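MIX1 (Leishmania major, PDB 3HA4) forms a homodimer of TPR-like all-helical subunits and acts as a mitochondrial membrane-anchored scaffold that mediates protein-protein interactions. Local coordinates at the interface of chains A and B. Coordinates in Å, arbitrary orientation; residue numbers count along the deposited sequence, not the author numbering. Chains: chain A/B, MIX1.

Contact 1: the interface of chains A and B. Residues chain A 46, 48; chain B 45, 81.
A:Glu46 meets B:Tyr81 and B:Arg45 in a mixed polar and aromatic patch of the two-fold symmetric MIX1 homodimer interface, where a salt bridge and packing on a tyrosine face join the TPR-like helical subunits. The chain A residues come from the 3-10 helix 44-46 and the stretch just after it; those of chain B end two helices, B:Arg45 closing helix 34-45 and B:Tyr81 closing helix 70-81.

A:Glu46 is the central side chain. Its CG stands anti to the backbone N (chi1 173°), and a bend at chi2 then folds the carboxylate back along the tyrosine. The methylene CG sits over the middle of the B:Tyr81 ring, 3.6 Å from the ring centroid, in a CH-pi contact. Carboxylate and ring planes are only 14° apart, so the acid group lies stacked toward the root of the tyrosine, its carbon CD 3.5 Å from B:Tyr81 CB.

The other contact of the carboxylate is ionic. B:Arg45 reaches over with its chain extended from CG to NE, and its terminal NH2 gives a nearly straight hydrogen bond of 3.0 Å to A:Glu46 OE1, which also makes the salt bridge. OE1 uses the anti lone pair, the one directed away from OE2, and lies close to the guanidinium plane; the carboxylate and guanidinium groups are almost coplanar. Bridge and stack together should restrict rotation of the carboxylate, and the positive charge of the arginine would be expected to favour its ionised form.

A:Lys48 adds a lighter contact on the CE1 side of the ring. Its aliphatic CD comes to 3.8 Å from B:Tyr81 CE1, so methylenes rather than the terminal amine NZ do the touching.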
loop_
_atom_site.group_PDB
_atom_site.type_symbol
_atom_site.label_atom_id
_atom_site.label_comp_id
_atom_site.label_asym_id
_atom_site.label_seq_id
_atom_site.Cartn_x
_atom_site.Cartn_y
_atom_site.Cartn_z
ATOM N N GLU A 46 8.684 -8.016 1.424
ATOM C CA GLU A 46 9.706 -8.232 2.407
ATOM C C GLU A 46 10.192 -9.652 2.378
ATOM O O GLU A 46 10.960 -10.058 3.219
ATOM C CB GLU A 46 9.180 -7.917 3.786
ATOM C CG GLU A 46 10.131 -8.270 4.853
ATOM C CD GLU A 46 11.267 -7.309 4.947
ATOM O OE1 GLU A 46 11.060 -6.151 4.646
ATOM O OE2 GLU A 46 12.363 -7.706 5.320
ATOM N N LYS A 48 8.457 -12.393 2.922
ATOM C CA LYS A 48 7.985 -13.126 4.070
ATOM C C LYS A 48 6.617 -13.721 3.819
ATOM O O LYS A 48 5.992 -14.271 4.716
ATOM C CB LYS A 48 7.909 -12.203 5.263
ATOM C CG LYS A 48 9.146 -12.171 6.083
ATOM C CD LYS A 48 8.812 -12.045 7.532
ATOM C CE LYS A 48 10.062 -12.048 8.359
ATOM N NZ LYS A 48 11.261 -12.152 7.516
ATOM N N ARG B 45 12.540 2.212 1.970
ATOM C CA ARG B 45 12.396 0.866 2.466
ATOM C C ARG B 45 12.980 -0.137 1.483
ATOM O O ARG B 45 13.482 -1.162 1.859
ATOM C CB ARG B 45 10.933 0.572 2.716
ATOM C CG ARG B 45 10.602 -0.856 2.604
ATOM C CD ARG B 45 9.437 -1.226 3.432
ATOM N NE ARG B 45 9.462 -2.650 3.671
ATOM C CZ ARG B 45 8.491 -3.494 3.375
ATOM N NH1 ARG B 45 7.383 -3.085 2.832
ATOM N NH2 ARG B 45 8.643 -4.756 3.646
ATOM N N TYR B 81 10.668 -4.397 10.011
ATOM C CA TYR B 81 11.630 -5.305 9.449
ATOM C C TYR B 81 13.037 -4.780 9.323
ATOM O O TYR B 81 13.869 -5.408 8.701
ATOM C CB TYR B 81 11.167 -5.729 8.086
ATOM C CG TYR B 81 9.884 -6.474 8.070
ATOM C CD1 TYR B 81 9.783 -7.707 8.641
ATOM C CD2 TYR B 81 8.783 -5.957 7.442
ATOM C CE1 TYR B 81 8.619 -8.390 8.605
ATOM C CE2 TYR B 81 7.632 -6.627 7.405
ATOM C CZ TYR B 81 7.547 -7.842 7.984
ATOM O OH TYR B 81 6.384 -8.522 7.944
#

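Contact 2: the interface of chains A and B. Residues chain A 73, 124-125, 128; chain B 34-35, 38, 70.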
loop_
_atom_site.group_PDB
_atom_site.type_symbol
_atom_site.label_atom_id
_atom_site.label_comp_id
_atom_site.label_asym_id
_atom_site.label_seq_id
_atom_site.Cartn_x
_atom_site.Cartn_y
_atom_site.Cartn_z
ATOM N N LEU A 73 -1.785 -1.092 -6.039
ATOM C CA LEU A 73 -0.644 -0.246 -5.728
ATOM C C LEU A 73 0.488 -1.085 -5.111
ATOM O O LEU A 73 1.646 -0.997 -5.522
ATOM C CB LEU A 73 -1.072 0.870 -4.772
ATOM C CG LEU A 73 -0.032 1.907 -4.354
ATOM C CD1 LEU A 73 0.317 2.778 -5.535
ATOM C CD2 LEU A 73 -0.557 2.740 -3.201
ATOM N N ASP A 124 -5.807 13.164 -4.184
ATOM C CA ASP A 124 -4.490 12.700 -3.885
ATOM C C ASP A 124 -4.360 11.267 -4.271
ATOM O O ASP A 124 -3.336 10.842 -4.685
ATOM C CB ASP A 124 -4.289 12.779 -2.398
ATOM C CG ASP A 124 -3.760 14.074 -1.966
ATOM O OD1 ASP A 124 -2.800 14.540 -2.555
ATOM O OD2 ASP A 124 -4.307 14.617 -1.024
ATOM N N VAL A 125 -5.425 10.520 -4.082
ATOM C CA VAL A 125 -5.433 9.125 -4.366
ATOM C C VAL A 125 -5.375 8.927 -5.839
ATOM O O VAL A 125 -4.785 7.999 -6.286
ATOM C CB VAL A 125 -6.683 8.472 -3.865
ATOM C CG1 VAL A 125 -6.886 7.228 -4.542
ATOM C CG2 VAL A 125 -6.590 8.230 -2.435
ATOM N N ILE A 128 -1.649 9.300 -6.835
ATOM C CA ILE A 128 -0.827 8.174 -6.481
ATOM C C ILE A 128 -1.045 6.994 -7.412
ATOM O O ILE A 128 -0.146 6.244 -7.656
ATOM C CB ILE A 128 -1.045 7.816 -5.012
ATOM C CG1 ILE A 128 0.224 7.300 -4.401
ATOM C CG2 ILE A 128 -2.107 6.826 -4.833
ATOM C CD1 ILE A 128 0.051 6.818 -3.061
ATOM N N TRP B 34 2.031 14.222 -2.063
ATOM C CA TRP B 34 1.778 12.964 -1.401
ATOM C C TRP B 34 2.325 11.746 -2.106
ATOM O O TRP B 34 2.945 10.900 -1.499
ATOM C CB TRP B 34 0.275 12.814 -1.219
ATOM C CG TRP B 34 -0.116 11.767 -0.267
ATOM C CD1 TRP B 34 0.265 11.667 1.002
ATOM C CD2 TRP B 34 -0.975 10.678 -0.517
ATOM N NE1 TRP B 34 -0.291 10.595 1.583
ATOM C CE2 TRP B 34 -1.060 9.956 0.657
ATOM C CE3 TRP B 34 -1.674 10.231 -1.630
ATOM C CZ2 TRP B 34 -1.811 8.820 0.760
ATOM C CZ3 TRP B 34 -2.407 9.135 -1.524
ATOM C CH2 TRP B 34 -2.482 8.430 -0.341
ATOM N N PRO B 35 2.089 11.670 -3.411
ATOM C CA PRO B 35 2.595 10.560 -4.223
ATOM C C PRO B 35 4.118 10.504 -4.184
ATOM O O PRO B 35 4.695 9.420 -4.103
ATOM C CB PRO B 35 2.117 10.916 -5.632
ATOM C CG PRO B 35 0.890 11.725 -5.414
ATOM C CD PRO B 35 1.134 12.511 -4.155
ATOM N N HIS B 38 5.096 9.524 -0.577
ATOM C CA HIS B 38 4.839 8.097 -0.426
ATOM C C HIS B 38 5.891 7.289 -1.178
ATOM O O HIS B 38 6.392 6.282 -0.676
ATOM C CB HIS B 38 3.441 7.746 -0.935
ATOM C CG HIS B 38 3.176 6.273 -1.008
ATOM N ND1 HIS B 38 3.317 5.549 -2.171
ATOM C CD2 HIS B 38 2.777 5.392 -0.062
ATOM C CE1 HIS B 38 3.019 4.284 -1.938
ATOM N NE2 HIS B 38 2.687 4.161 -0.666
ATOM N N LEU B 70 -1.755 5.863 4.922
ATOM C CA LEU B 70 -0.984 5.143 3.925
ATOM C C LEU B 70 0.494 5.161 4.261
ATOM O O LEU B 70 1.155 4.116 4.306
ATOM C CB LEU B 70 -1.193 5.761 2.544
ATOM C CG LEU B 70 -0.472 4.959 1.466
ATOM C CD1 LEU B 70 -1.041 3.547 1.444
ATOM C CD2 LEU B 70 -0.591 5.630 0.109
#
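A:Ile128, on helix 123-137, pushes its delta-methyl CD1 between B:Trp34, B:His38 and B:Leu70, and the orientation of these side chains makes the patch a largely apolar knob-and-socket contact. The isoleucine crosses the histidine at about a right angle. CD1 lies over one face of the B:His38 imidazole, 3.9 Å from the ring centroid and displaced toward the ND1 side of the rim, a CH-pi contact. A chi1 of 171°, with CG anti to the main-chain nitrogen, carries the histidine ring toward chain A, and a chi2 of -97° turns its face to the methyl. B:Leu70 meets the same methyl tip to tip, its CD2 3.4 Å from A:Ile128 CD1.

On the tryptophan side the six-membered part of the indole is used: B:Trp34 CZ3 is 3.7 Å from A:Ile128 CD1. The neighbouring CE3 faces the preceding turn of the same helix, 3.5 Å from the backbone carbonyl oxygen of A:Asp124 and near that residue's CB. The aspartate carboxylate is inclined at 55° to the indole plane. B:Pro35 backs the isoleucine from the start of helix 34-45, with its CA 4.0 Å from A:Ile128 CG1. The side chains of A:Leu73 and B:His38 come toward each other from opposite directions, and A:Leu73 CD2 lies 4.1 Å from B:His38 CE1. By seating one subunit's helix 123-137 against the beginning of its partner's helix 34-45, the site supplies hydrophobic contact that holds the MIX1 homodimer together.

The C-alpha centres of contact 1 and contact 2 lie about 20 Å apart on one dimer interface. Both draw on the same two helices of chain B: helix 34-45 supplies its first turns to contact 2 and its last residue to contact 1, while helix 70-81 likewise offers its first residue to contact 2 and its last to contact 1. The partner is therefore gripped at both ends of this helical pair, apolar at one and ionic-aromatic at the other, which should fix how the subunits are turned against each other. Two-fold symmetry repeats both contacts with the chains exchanged.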